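Local coordinates for protein short chain dehydrogenase/reductase (Acinetobacter baumannii, PDB 4IUY) that probably catalyses the NAD(P)(H)-dependent interconversion of alcohol and carbonyl groups, as a Rossmann-fold member of the short-chain dehydrogenase/reductase family, at residues 146-151 and 199-204. Numbering follows the deposited sequence.
Sequences EVVQHM and FGINVN
Ile201 meets Val148 and Met151 through aliphatic atoms and selenium, while the flat groups stay at the margin. The ring of Phe199 comes nearest with its CD2, 4.7 Å from Val148 CG1, a loose approach rather than a stack. The imidazole of His150 takes no part in the contact and is hydrogen-bonded at both nitrogens: ND1 to Glu100 OE2, and NE2, as acceptor, to the backbone N-H of Ile106.

The contact itself converges on one methyl group. Ile201 CD1 lies 4.1 Å from Val148 CG2 and 3.8 Å from Met151 SE, the residue being a selenomethionine here. The Ile201 chain reaches that point because its CG1 stands anti to the carbonyl carbon (chi1 -66°) and CD1 continues extended (chi2 168°). Isoleucine thus spans the gap between two backbones whose nearest CA atoms, those of Val148 and Ile201, are 8.2 Å apart. Val148, branched and short, fits close to the helix, whereas Met151, one turn on, sends a long unbranched chain to the same methyl. Met151 SE also lies 4.1 Å from Ile201 CG1. All three side chains are buried and apolar, so the pairing rests on dispersion and exclusion of water.

Ile160 of strand 159-163 touches both Val148 and Ile201, Leu196 of helix 176-196 packs on Val148, and Leu122 of a second subunit reaches Val148 too. The contact packs helix 126-153 against the loop residue just before strand 202-208, as one of the helices covering the parallel sheet of the Rossmann fold of short-chain dehydrogenases.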
ATOM      1  N   GLU D 146     -27.859  -2.328  -6.574  1.00 50.49           N
ATOM      2  CA  GLU D 146     -29.113  -2.036  -7.258  1.00 51.42           C
ATOM      3  C   GLU D 146     -28.881  -1.415  -8.630  1.00 45.82           C
ATOM      4  O   GLU D 146     -29.508  -1.824  -9.588  1.00 51.35           O
ATOM      5  CB  GLU D 146     -30.043  -1.160  -6.400  1.00 46.42           C
ATOM      6  CG  GLU D 146     -30.474  -1.799  -5.087  1.00 47.19           C
ATOM      7  CD  GLU D 146     -31.238  -3.115  -5.276  1.00 60.09           C
ATOM      8  OE1 GLU D 146     -31.970  -3.274  -6.287  1.00 62.67           O
ATOM      9  OE2 GLU D 146     -31.103  -3.997  -4.400  1.00 50.91           O
ATOM     10  N   VAL D 147     -27.959  -0.464  -8.730  1.00 44.33           N
ATOM     11  CA  VAL D 147     -27.651   0.175 -10.010  1.00 48.11           C
ATOM     12  C   VAL D 147     -27.089  -0.809 -11.023  1.00 44.51           C
ATOM     13  O   VAL D 147     -27.378  -0.734 -12.214  1.00 49.88           O
ATOM     14  CB  VAL D 147     -26.704   1.391  -9.838  1.00 43.93           C
ATOM     15  CG1 VAL D 147     -26.155   1.869 -11.183  1.00 43.97           C
ATOM     16  CG2 VAL D 147     -27.441   2.520  -9.142  1.00 42.37           C
ATOM     17  N   VAL D 148     -26.278  -1.736 -10.550  1.00 50.70           N
ATOM     18  CA  VAL D 148     -25.772  -2.790 -11.414  1.00 48.11           C
ATOM     19  C   VAL D 148     -26.873  -3.692 -11.988  1.00 46.88           C
ATOM     20  O   VAL D 148     -26.879  -4.019 -13.188  1.00 51.48           O
ATOM     21  CB  VAL D 148     -24.714  -3.616 -10.680  1.00 44.38           C
ATOM     22  CG1 VAL D 148     -24.519  -5.007 -11.332  1.00 45.67           C
ATOM     23  CG2 VAL D 148     -23.452  -2.815 -10.577  1.00 42.76           C
ATOM     24  N   GLN D 149     -27.815  -4.083 -11.140  1.00 60.52           N
ATOM     25  CA  GLN D 149     -28.935  -4.892 -11.612  1.00 67.00           C
ATOM     26  C   GLN D 149     -29.688  -4.154 -12.720  1.00 62.55           C
ATOM     27  O   GLN D 149     -30.088  -4.762 -13.712  1.00 63.67           O
ATOM     28  CB  GLN D 149     -29.887  -5.227 -10.458  1.00 50.51           C
ATOM     29  CG  GLN D 149     -29.264  -6.046  -9.337  1.00 63.91           C
ATOM     30  CD  GLN D 149     -29.284  -7.548  -9.613  1.00 66.65           C
ATOM     31  OE1 GLN D 149     -29.553  -7.983 -10.732  1.00 67.67           O
ATOM     32  NE2 GLN D 149     -29.021  -8.344  -8.582  1.00 71.58           N
ATOM     33  N   HIS D 150     -29.881  -2.850 -12.523  1.00 54.85           N
ATOM     34  CA  HIS D 150     -30.564  -1.956 -13.474  1.00 49.83           C
ATOM     35  C   HIS D 150     -29.789  -1.858 -14.790  1.00 49.68           C
ATOM     36  O   HIS D 150     -30.341  -2.030 -15.866  1.00 60.80           O
ATOM     37  CB  HIS D 150     -30.745  -0.616 -12.770  1.00 48.68           C
ATOM     38  CG  HIS D 150     -31.104   0.535 -13.652  1.00 56.32           C
ATOM     39  ND1 HIS D 150     -32.404   0.948 -13.844  1.00 60.31           N
ATOM     40  CD2 HIS D 150     -30.328   1.402 -14.341  1.00 55.72           C
ATOM     41  CE1 HIS D 150     -32.413   2.004 -14.637  1.00 56.31           C
ATOM     42  NE2 HIS D 150     -31.165   2.297 -14.961  1.00 51.83           N
HETATM   43  N   MSE D 151     -28.488  -1.630 -14.697  1.00 60.35           N
HETATM   44  CA  MSE D 151     -27.632  -1.595 -15.884  1.00 53.66           C
HETATM   45  C   MSE D 151     -27.695  -2.901 -16.683  1.00 52.79           C
HETATM   46  O   MSE D 151     -27.979  -2.890 -17.881  1.00 55.90           O
HETATM   47  CB  MSE D 151     -26.188  -1.276 -15.485  1.00 46.41           C
HETATM   48  CG  MSE D 151     -25.984   0.149 -15.041  1.00 50.91           C
HETATM   49 SE   MSE D 151     -24.135   0.468 -14.465  0.88 54.63          SE
HETATM   50  CE  MSE D 151     -24.195   2.386 -14.136  1.00 41.89           C
ATOM     51  N   PHE D 199     -19.519  -7.635 -16.668  1.00 51.82           N
ATOM     52  CA  PHE D 199     -20.687  -6.899 -17.143  1.00 48.66           C
ATOM     53  C   PHE D 199     -20.301  -5.600 -17.856  1.00 56.77           C
ATOM     54  O   PHE D 199     -21.171  -4.762 -18.136  1.00 48.42           O
ATOM     55  CB  PHE D 199     -21.625  -6.569 -15.976  1.00 62.06           C
ATOM     56  CG  PHE D 199     -22.021  -7.767 -15.151  1.00 61.16           C
ATOM     57  CD1 PHE D 199     -22.763  -8.798 -15.704  1.00 57.81           C
ATOM     58  CD2 PHE D 199     -21.681  -7.843 -13.813  1.00 64.17           C
ATOM     59  CE1 PHE D 199     -23.132  -9.900 -14.945  1.00 51.78           C
ATOM     60  CE2 PHE D 199     -22.053  -8.941 -13.040  1.00 68.11           C
ATOM     61  CZ  PHE D 199     -22.778  -9.972 -13.606  1.00 70.86           C
ATOM     62  N   GLY D 200     -19.004  -5.407 -18.103  1.00 46.10           N
ATOM     63  CA  GLY D 200     -18.531  -4.219 -18.788  1.00 45.42           C
ATOM     64  C   GLY D 200     -18.612  -2.976 -17.920  1.00 55.73           C
ATOM     65  O   GLY D 200     -18.553  -1.843 -18.407  1.00 53.28           O
ATOM     66  N   ILE D 201     -18.703  -3.188 -16.616  1.00 49.33           N
ATOM     67  CA  ILE D 201     -18.822  -2.088 -15.685  1.00 43.68           C
ATOM     68  C   ILE D 201     -17.510  -1.878 -14.955  1.00 46.22           C
ATOM     69  O   ILE D 201     -17.070  -2.767 -14.231  1.00 44.30           O
ATOM     70  CB  ILE D 201     -19.925  -2.360 -14.679  1.00 41.49           C
ATOM     71  CG1 ILE D 201     -21.276  -2.389 -15.402  1.00 63.13           C
ATOM     72  CG2 ILE D 201     -19.942  -1.302 -13.579  1.00 47.33           C
ATOM     73  CD1 ILE D 201     -22.407  -2.931 -14.565  1.00 44.24           C
ATOM     74  N   ASN D 202     -16.887  -0.711 -15.131  1.00 38.43           N
ATOM     75  CA  ASN D 202     -15.674  -0.430 -14.372  1.00 38.06           C
ATOM     76  C   ASN D 202     -15.993   0.337 -13.059  1.00 50.68           C
ATOM     77  O   ASN D 202     -16.950   1.124 -12.990  1.00 43.81           O
ATOM     78  CB  ASN D 202     -14.595   0.279 -15.225  1.00 40.66           C
ATOM     79  CG  ASN D 202     -15.041   1.641 -15.738  1.00 45.98           C
ATOM     80  OD1 ASN D 202     -16.240   1.927 -15.827  1.00 43.27           O
ATOM     81  ND2 ASN D 202     -14.068   2.489 -16.093  1.00 41.98           N
ATOM     82  N   VAL D 203     -15.188   0.093 -12.028  1.00 39.36           N
ATOM     83  CA  VAL D 203     -15.463   0.613 -10.701  1.00 43.61           C
ATOM     84  C   VAL D 203     -14.192   1.256 -10.141  1.00 43.63           C
ATOM     85  O   VAL D 203     -13.163   0.593  -9.972  1.00 39.77           O
ATOM     86  CB  VAL D 203     -15.944  -0.501  -9.746  1.00 43.37           C
ATOM     87  CG1 VAL D 203     -16.344   0.092  -8.398  1.00 35.60           C
ATOM     88  CG2 VAL D 203     -17.138  -1.297 -10.370  1.00 48.69           C
ATOM     89  N   ASN D 204     -14.276   2.553  -9.859  1.00 39.00           N
ATOM     90  CA  ASN D 204     -13.126   3.316  -9.385  1.00 36.15           C
ATOM     91  C   ASN D 204     -13.476   4.268  -8.252  1.00 42.23           C
ATOM     92  O   ASN D 204     -14.650   4.533  -7.970  1.00 41.20           O
ATOM     93  CB  ASN D 204     -12.493   4.086 -10.538  1.00 33.95           C
ATOM     94  CG  ASN D 204     -11.905   3.175 -11.567  1.00 41.52           C
ATOM     95  OD1 ASN D 204     -10.843   2.571 -11.356  1.00 50.22           O
ATOM     96  ND2 ASN D 204     -12.621   3.004 -12.670  1.00 35.70           N
TER